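Local coordinates for protein telomerase reverse transcriptase (PDB 4LMO) that serves as the catalytic subunit of telomerase, copying an RNA template to extend chromosome ends, and is represented by its RNA-binding domain, at residues G12-F23 with G211-F221. Residues are numbered along the deposited sequence; the frame is centred on the assembly and turned at random.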
loop_
_atom_site.group_PDB
_atom_site.type_symbol
_atom_site.label_atom_id
_atom_site.label_comp_id
_atom_site.label_asym_id
_atom_site.label_seq_id
_atom_site.Cartn_x
_atom_site.Cartn_y
_atom_site.Cartn_z
ATOM N N GLY A 12 14.596 -4.388 -2.758
ATOM C CA GLY A 12 13.158 -4.140 -2.810
ATOM C C GLY A 12 12.772 -2.862 -2.091
ATOM O O GLY A 12 11.968 -2.079 -2.594
ATOM N N PHE A 13 13.353 -2.655 -0.912
ATOM C CA PHE A 13 13.130 -1.438 -0.133
ATOM C C PHE A 13 13.585 -0.185 -0.889
ATOM O O PHE A 13 12.872 0.819 -0.919
ATOM C CB PHE A 13 13.827 -1.542 1.232
ATOM C CG PHE A 13 13.800 -0.269 2.035
ATOM C CD1 PHE A 13 12.617 0.181 2.621
ATOM C CD2 PHE A 13 14.962 0.477 2.220
ATOM C CE1 PHE A 13 12.594 1.355 3.363
ATOM C CE2 PHE A 13 14.946 1.649 2.964
ATOM C CZ PHE A 13 13.760 2.089 3.535
ATOM N N LEU A 14 14.765 -0.258 -1.502
ATOM C CA LEU A 14 15.338 0.879 -2.222
ATOM C C LEU A 14 14.652 1.169 -3.553
ATOM O O LEU A 14 14.366 2.326 -3.862
ATOM C CB LEU A 14 16.832 0.665 -2.475
ATOM C CG LEU A 14 17.846 0.819 -1.345
ATOM C CD1 LEU A 14 19.233 0.477 -1.868
ATOM C CD2 LEU A 14 17.823 2.225 -0.764
ATOM N N TYR A 15 14.392 0.123 -4.333
ATOM C CA TYR A 15 13.992 0.289 -5.730
ATOM C C TYR A 15 12.679 -0.387 -6.125
ATOM O O TYR A 15 12.154 -0.124 -7.211
ATOM C CB TYR A 15 15.132 -0.157 -6.661
ATOM C CG TYR A 15 16.396 0.654 -6.482
ATOM C CD1 TYR A 15 16.470 1.970 -6.936
ATOM C CD2 TYR A 15 17.515 0.113 -5.847
ATOM C CE1 TYR A 15 17.618 2.722 -6.767
ATOM C CE2 TYR A 15 18.670 0.861 -5.672
ATOM C CZ TYR A 15 18.716 2.164 -6.136
ATOM O OH TYR A 15 19.856 2.909 -5.968
ATOM N N GLY A 16 12.158 -1.252 -5.256
ATOM C CA GLY A 16 10.899 -1.946 -5.515
ATOM C C GLY A 16 10.997 -3.019 -6.583
ATOM O O GLY A 16 12.080 -3.301 -7.100
ATOM N N GLY A 17 9.852 -3.618 -6.904
ATOM C CA GLY A 17 9.752 -4.625 -7.957
ATOM C C GLY A 17 10.344 -5.973 -7.589
ATOM O O GLY A 17 10.937 -6.641 -8.435
ATOM N N ARG A 18 10.178 -6.372 -6.330
ATOM C CA ARG A 18 10.718 -7.642 -5.829
ATOM C C ARG A 18 9.680 -8.452 -5.051
ATOM O O ARG A 18 10.028 -9.403 -4.352
ATOM C CB ARG A 18 11.946 -7.401 -4.935
ATOM C CG ARG A 18 13.052 -6.549 -5.545
ATOM C CD ARG A 18 13.969 -7.342 -6.461
ATOM N NE ARG A 18 15.073 -6.509 -6.937
ATOM C CZ ARG A 18 16.083 -6.936 -7.691
ATOM N NH1 ARG A 18 16.158 -8.205 -8.075
ATOM N NH2 ARG A 18 17.026 -6.081 -8.061
ATOM N N GLY A 19 8.411 -8.074 -5.164
ATOM C CA GLY A 19 7.345 -8.785 -4.469
ATOM C C GLY A 19 7.078 -8.296 -3.058
ATOM O O GLY A 19 7.667 -7.315 -2.600
ATOM N N MET A 20 6.202 -9.018 -2.364
ATOM C CA MET A 20 5.621 -8.574 -1.098
ATOM C C MET A 20 6.540 -8.619 0.125
ATOM O O MET A 20 6.202 -8.063 1.170
ATOM C CB MET A 20 4.335 -9.356 -0.816
ATOM C CG MET A 20 3.185 -9.001 -1.745
ATOM S SD MET A 20 2.689 -7.274 -1.597
ATOM C CE MET A 20 1.786 -7.319 -0.053
ATOM N N ARG A 21 7.697 -9.264 -0.002
ATOM C CA ARG A 21 8.611 -9.423 1.130
ATOM C C ARG A 21 9.102 -8.084 1.695
ATOM O O ARG A 21 9.256 -7.938 2.907
ATOM C CB ARG A 21 9.795 -10.320 0.754
ATOM C CG ARG A 21 10.391 -11.082 1.929
ATOM C CD ARG A 21 11.479 -12.054 1.489
ATOM N NE ARG A 21 10.957 -13.163 0.686
ATOM C CZ ARG A 21 10.538 -14.326 1.181
ATOM N NH1 ARG A 21 10.569 -14.554 2.489
ATOM N NH2 ARG A 21 10.084 -15.267 0.363
ATOM N N SER A 22 9.329 -7.109 0.817
ATOM C CA SER A 22 9.783 -5.783 1.245
ATOM C C SER A 22 8.642 -4.763 1.384
ATOM O O SER A 22 8.888 -3.559 1.502
ATOM C CB SER A 22 10.879 -5.256 0.311
ATOM O OG SER A 22 10.421 -5.182 -1.025
ATOM N N PHE A 23 7.402 -5.251 1.381
ATOM C CA PHE A 23 6.227 -4.404 1.596
ATOM C C PHE A 23 6.136 -3.960 3.055
ATOM O O PHE A 23 6.392 -4.751 3.967
ATOM C CB PHE A 23 4.950 -5.143 1.173
ATOM C CG PHE A 23 3.678 -4.395 1.467
ATOM C CD1 PHE A 23 3.389 -3.197 0.822
ATOM C CD2 PHE A 23 2.757 -4.900 2.377
ATOM C CE1 PHE A 23 2.212 -2.513 1.089
ATOM C CE2 PHE A 23 1.576 -4.224 2.643
ATOM C CZ PHE A 23 1.304 -3.027 2.000
ATOM N N GLY A 211 1.307 4.937 1.652
ATOM C CA GLY A 211 1.907 3.777 2.291
ATOM C C GLY A 211 1.360 2.474 1.752
ATOM O O GLY A 211 2.117 1.633 1.263
ATOM N N PHE A 212 0.044 2.310 1.831
ATOM C CA PHE A 212 -0.586 1.045 1.470
ATOM C C PHE A 212 -0.685 0.844 -0.044
ATOM O O PHE A 212 -0.031 -0.046 -0.592
ATOM C CB PHE A 212 -1.956 0.887 2.154
ATOM C CG PHE A 212 -2.518 -0.507 2.073
ATOM C CD1 PHE A 212 -2.048 -1.510 2.911
ATOM C CD2 PHE A 212 -3.516 -0.816 1.157
ATOM C CE1 PHE A 212 -2.559 -2.797 2.835
ATOM C CE2 PHE A 212 -4.034 -2.099 1.075
ATOM C CZ PHE A 212 -3.553 -3.092 1.914
ATOM N N VAL A 213 -1.482 1.674 -0.713
ATOM C CA VAL A 213 -1.744 1.513 -2.148
ATOM C C VAL A 213 -0.471 1.573 -2.996
ATOM O O VAL A 213 -0.180 0.640 -3.752
ATOM C CB VAL A 213 -2.811 2.513 -2.649
ATOM C CG1 VAL A 213 -2.844 2.576 -4.173
ATOM C CG2 VAL A 213 -4.180 2.134 -2.098
ATOM N N VAL A 214 0.293 2.651 -2.848
ATOM C CA VAL A 214 1.558 2.814 -3.577
ATOM C C VAL A 214 2.575 1.727 -3.202
ATOM O O VAL A 214 3.339 1.263 -4.054
ATOM C CB VAL A 214 2.136 4.234 -3.388
ATOM C CG1 VAL A 214 3.586 4.316 -3.843
ATOM C CG2 VAL A 214 1.282 5.245 -4.143
ATOM N N GLY A 215 2.562 1.315 -1.936
ATOM C CA GLY A 215 3.390 0.202 -1.465
ATOM C C GLY A 215 3.157 -1.070 -2.262
ATOM O O GLY A 215 4.104 -1.721 -2.700
ATOM N N LEU A 216 1.888 -1.409 -2.461
ATOM C CA LEU A 216 1.508 -2.586 -3.235
ATOM C C LEU A 216 1.973 -2.486 -4.683
ATOM O O LEU A 216 2.501 -3.449 -5.241
ATOM C CB LEU A 216 -0.007 -2.791 -3.180
ATOM C CG LEU A 216 -0.603 -3.040 -1.791
ATOM C CD1 LEU A 216 -2.120 -2.942 -1.834
ATOM C CD2 LEU A 216 -0.159 -4.385 -1.239
ATOM N N VAL A 217 1.776 -1.312 -5.279
ATOM C CA VAL A 217 2.198 -1.048 -6.646
ATOM C C VAL A 217 3.722 -1.172 -6.764
ATOM O O VAL A 217 4.223 -1.840 -7.673
ATOM C CB VAL A 217 1.691 0.329 -7.138
ATOM C CG1 VAL A 217 2.167 0.617 -8.555
ATOM C CG2 VAL A 217 0.172 0.391 -7.080
ATOM N N ARG A 218 4.446 -0.550 -5.830
ATOM C CA ARG A 218 5.914 -0.623 -5.781
ATOM C C ARG A 218 6.446 -2.051 -5.669
ATOM O O ARG A 218 7.416 -2.407 -6.339
ATOM C CB ARG A 218 6.466 0.215 -4.621
ATOM C CG ARG A 218 6.875 1.629 -5.003
ATOM C CD ARG A 218 7.499 2.393 -3.839
ATOM N NE ARG A 218 8.564 1.642 -3.167
ATOM C CZ ARG A 218 9.838 1.597 -3.555
ATOM N NH1 ARG A 218 10.245 2.258 -4.633
ATOM N NH2 ARG A 218 10.714 0.881 -2.864
ATOM N N ALA A 219 5.811 -2.860 -4.826
ATOM C CA ALA A 219 6.267 -4.223 -4.569
ATOM C C ALA A 219 5.933 -5.199 -5.703
ATOM O O ALA A 219 6.812 -5.920 -6.184
ATOM C CB ALA A 219 5.708 -4.725 -3.245
ATOM N N CYS A 220 4.672 -5.199 -6.136
ATOM C CA CYS A 220 4.151 -6.218 -7.052
ATOM C C CYS A 220 4.386 -5.934 -8.532
ATOM O O CYS A 220 4.268 -6.834 -9.363
ATOM C CB CYS A 220 2.655 -6.426 -6.810
ATOM S SG CYS A 220 2.255 -6.882 -5.111
ATOM N N PHE A 221 4.711 -4.688 -8.859
ATOM C CA PHE A 221 4.866 -4.285 -10.249
ATOM C C PHE A 221 6.171 -3.538 -10.483
ATOM O O PHE A 221 6.817 -3.082 -9.536
ATOM C CB PHE A 221 3.690 -3.401 -10.682
ATOM C CG PHE A 221 2.350 -4.076 -10.593
ATOM C CD1 PHE A 221 1.851 -4.805 -11.666
ATOM C CD2 PHE A 221 1.581 -3.975 -9.438
ATOM C CE1 PHE A 221 0.613 -5.431 -11.585
ATOM C CE2 PHE A 221 0.344 -4.596 -9.349
ATOM C CZ PHE A 221 -0.142 -5.323 -10.426
#
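Gly17 and Gly19 pin the turn that follows helix 6-15 to carbonyls in the last turn of helix 191-220. Gly17 N donates to Arg218 O (2.8 Å), tilted 15° from the carbonyl plane, whereas Gly19 N reaches Ala219 O (2.9 Å) from well above it. Both acceptors lie where carbonyls run out of helical partners. At Gly16, which leaves the short helix with positive phi, a CB would collide with Arg218 O. Further along, Phe23 has its CG anti to the backbone N (chi1 175°), which turns the ring toward the long helix. From CB and CG the ring runs inward: CD1 meets Gly215 C (3.8 Å) at the ring edge, CE1 lies 3.7 Å from Leu216 N, and CZ meets Phe212 CD1 and Leu216 CD2. The approach to Phe212 is an offset edge-to-face pair, the Phe23 edge directed at the Phe212 face with the planes at 72°. The Leu216 CD2 methyl sits over one face of the Phe23 ring, offset toward the rim, in a CH-pi contact, and also touches Met20 CE at 3.7 Å. Cutting Phe23 back to an alanine is likely to open a gap beside Gly215 and leave Phe212 and Leu216 without their aromatic partner. Bent at chi2 and chi3, Met20 brings SD to within 3.6 Å of Cys220 SG, while Tyr88 of helix 88-93 touches both Met20 and Leu216. The bent Arg218 chain carries its guanidinium to the C-terminal end of helix 6-15, with NH2 2.9 Å from Phe13 O at an angle too poor for a hydrogen bond and Gly16 CA over one face. A glycine-rich turn bonded to the last helical turn, with Phe23 packed one to two turns earlier, thus joins the RNA-binding TFLY motif to the helical core of the telomerase RNA-binding domain.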